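IPT/TIG domain-containing protein (Bacteroides thetaiotaomicron, PDB 3TC9) is of uncharacterised function but probably serves as an auxiliary nutrient-binding protein, pairing an immunoglobulin-like IPT/TIG domain with a six-bladed beta-propeller. Local coordinates at residues I48-G53 with K65-V70. Numbering follows the deposited sequence.
Sequences IKVTIG and KSLYCV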
loop_
_atom_site.group_PDB
_atom_site.type_symbol
_atom_site.label_atom_id
_atom_site.label_comp_id
_atom_site.label_asym_id
_atom_site.label_seq_id
_atom_site.Cartn_x
_atom_site.Cartn_y
_atom_site.Cartn_z
ATOM N N ILE B 48 6.860 -4.125 43.222
ATOM C CA ILE B 48 7.365 -4.617 41.927
ATOM C C ILE B 48 7.150 -3.546 40.867
ATOM O O ILE B 48 6.040 -3.042 40.716
ATOM C CB ILE B 48 6.773 -5.974 41.468
ATOM C CG1 ILE B 48 6.762 -7.018 42.626
ATOM C CG2 ILE B 48 7.531 -6.501 40.243
ATOM C CD1 ILE B 48 6.034 -8.311 42.295
ATOM N N LYS B 49 8.220 -3.216 40.135
ATOM C CA LYS B 49 8.161 -2.265 39.025
ATOM C C LYS B 49 8.628 -2.954 37.752
ATOM O O LYS B 49 9.791 -3.361 37.664
ATOM C CB LYS B 49 9.000 -1.003 39.310
ATOM C CG LYS B 49 9.047 -0.019 38.147
ATOM C CD LYS B 49 9.588 1.346 38.548
ATOM C CE LYS B 49 11.091 1.467 38.379
ATOM N NZ LYS B 49 11.643 2.535 39.265
ATOM N N VAL B 50 7.721 -3.088 36.768
ATOM C CA VAL B 50 8.087 -3.633 35.457
ATOM C C VAL B 50 8.052 -2.473 34.427
ATOM O O VAL B 50 7.124 -1.679 34.404
ATOM C CB VAL B 50 7.198 -4.841 35.052
ATOM C CG1 VAL B 50 7.550 -5.355 33.652
ATOM C CG2 VAL B 50 7.313 -5.965 36.085
ATOM N N THR B 51 9.084 -2.376 33.617
ATOM C CA THR B 51 9.258 -1.410 32.535
ATOM C C THR B 51 9.386 -2.190 31.234
ATOM O O THR B 51 10.264 -3.047 31.161
ATOM C CB THR B 51 10.508 -0.529 32.777
ATOM O OG1 THR B 51 10.655 -0.192 34.169
ATOM C CG2 THR B 51 10.509 0.724 31.926
ATOM N N ILE B 52 8.513 -1.944 30.240
ATOM C CA ILE B 52 8.566 -2.613 28.912
ATOM C C ILE B 52 8.735 -1.491 27.865
ATOM O O ILE B 52 7.917 -0.579 27.814
ATOM C CB ILE B 52 7.326 -3.534 28.615
ATOM C CG1 ILE B 52 7.094 -4.576 29.736
ATOM C CG2 ILE B 52 7.482 -4.240 27.240
ATOM C CD1 ILE B 52 5.782 -5.413 29.611
ATOM N N GLY B 53 9.796 -1.544 27.090
ATOM C CA GLY B 53 10.097 -0.525 26.085
ATOM C C GLY B 53 10.194 0.891 26.643
ATOM O O GLY B 53 9.755 1.838 25.985
ATOM N N LYS B 65 7.498 -16.779 42.170
ATOM C CA LYS B 65 8.196 -17.369 41.004
ATOM C C LYS B 65 7.576 -16.902 39.678
ATOM O O LYS B 65 8.120 -17.147 38.601
ATOM C CB LYS B 65 8.177 -18.915 41.054
ATOM C CG LYS B 65 8.991 -19.559 42.198
ATOM C CD LYS B 65 10.443 -19.956 41.837
ATOM C CE LYS B 65 11.190 -20.525 43.038
ATOM N NZ LYS B 65 12.593 -20.018 43.160
ATOM N N SER B 66 6.444 -16.224 39.768
ATOM C CA SER B 66 5.730 -15.693 38.619
ATOM C C SER B 66 4.980 -14.407 38.973
ATOM O O SER B 66 4.706 -14.120 40.148
ATOM C CB SER B 66 4.745 -16.726 38.063
ATOM O OG SER B 66 3.777 -17.047 39.045
ATOM N N LEU B 67 4.706 -13.628 37.945
ATOM C CA LEU B 67 3.902 -12.431 38.024
ATOM C C LEU B 67 3.196 -12.195 36.692
ATOM O O LEU B 67 3.636 -12.657 35.647
ATOM C CB LEU B 67 4.680 -11.175 38.484
ATOM C CG LEU B 67 5.718 -10.559 37.572
ATOM C CD1 LEU B 67 5.069 -9.597 36.537
ATOM C CD2 LEU B 67 6.705 -9.825 38.391
ATOM N N TYR B 68 2.110 -11.449 36.758
ATOM C CA TYR B 68 1.334 -10.985 35.633
ATOM C C TYR B 68 1.468 -9.467 35.542
ATOM O O TYR B 68 1.398 -8.767 36.557
ATOM C CB TYR B 68 -0.141 -11.372 35.813
ATOM C CG TYR B 68 -0.528 -12.779 35.421
ATOM C CD1 TYR B 68 -0.547 -13.173 34.085
ATOM C CD2 TYR B 68 -1.017 -13.673 36.369
ATOM C CE1 TYR B 68 -0.968 -14.448 33.711
ATOM C CE2 TYR B 68 -1.463 -14.944 36.007
ATOM C CZ TYR B 68 -1.426 -15.334 34.678
ATOM O OH TYR B 68 -1.839 -16.608 34.339
ATOM N N CYS B 69 1.668 -8.958 34.336
ATOM C CA CYS B 69 1.675 -7.522 34.098
ATOM C C CYS B 69 0.950 -7.256 32.765
ATOM O O CYS B 69 0.611 -8.207 32.054
ATOM C CB CYS B 69 3.087 -6.942 34.132
ATOM S SG CYS B 69 4.184 -7.612 32.872
ATOM N N VAL B 70 0.644 -5.991 32.468
ATOM C CA VAL B 70 -0.110 -5.632 31.259
ATOM C C VAL B 70 0.779 -4.758 30.387
ATOM O O VAL B 70 1.338 -3.780 30.887
ATOM C CB VAL B 70 -1.459 -4.951 31.637
ATOM C CG1 VAL B 70 -2.289 -4.617 30.393
ATOM C CG2 VAL B 70 -2.266 -5.841 32.581
#
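Leu-67 and Cys-69 face Ile-48, Val-50 and Ile-52 across the buried interior of the immunoglobulin-like IPT/TIG domain, an E-set beta-sandwich. The axes of strands 48-52 and 66-70 come within 9.0 Å of each other, with their N-to-C directions 48° apart; strand 55-62 connects them in sequence, and the two strands meet through side chains. Alternate residues point inward from each strand, while Lys-49 and Thr-51, Ser-66 and Tyr-68 turn to the outer faces, where Lys-49 forms a salt bridge with Glu-91 and Tyr-68 a cation-pi contact with Arg-33.

Leu-67 reaches from strand 66-70 to meet side chains coming from strand 48-52. Its CB leads toward strand 48-52, with CG set between the backbone N and the carbonyl carbon (chi1 69°), and at CG the chain forks. CD2 meets CG2 of Ile-48 tip to tip at 3.9 Å; that methyl lies anti to the Ile-48 backbone N. CD1 goes to the next inward residue, 4.3 Å from CG2 of Val-50. One leucine thus touches two successive inward side chains. Leu-36, Phe-41 and Leu-82 also touch the Leu-67 side chain, and Ile-84 and Ala-62 touch Ile-48.

Cys-69 repeats the pattern one step along. Its SG, likewise between the backbone N and the carbonyl carbon, sits among methyls and makes apolar contacts, and Ser-57 of the connecting strand touches both Cys-69 and Ile-52. From strand 48-52 two branches reach the sulfur: Val-50 CG1 lies 4.1 Å from Cys-69 SG, and Ile-52 CD1, anti to CA about the CB-CG1 bond, lies 4.2 Å from the same SG.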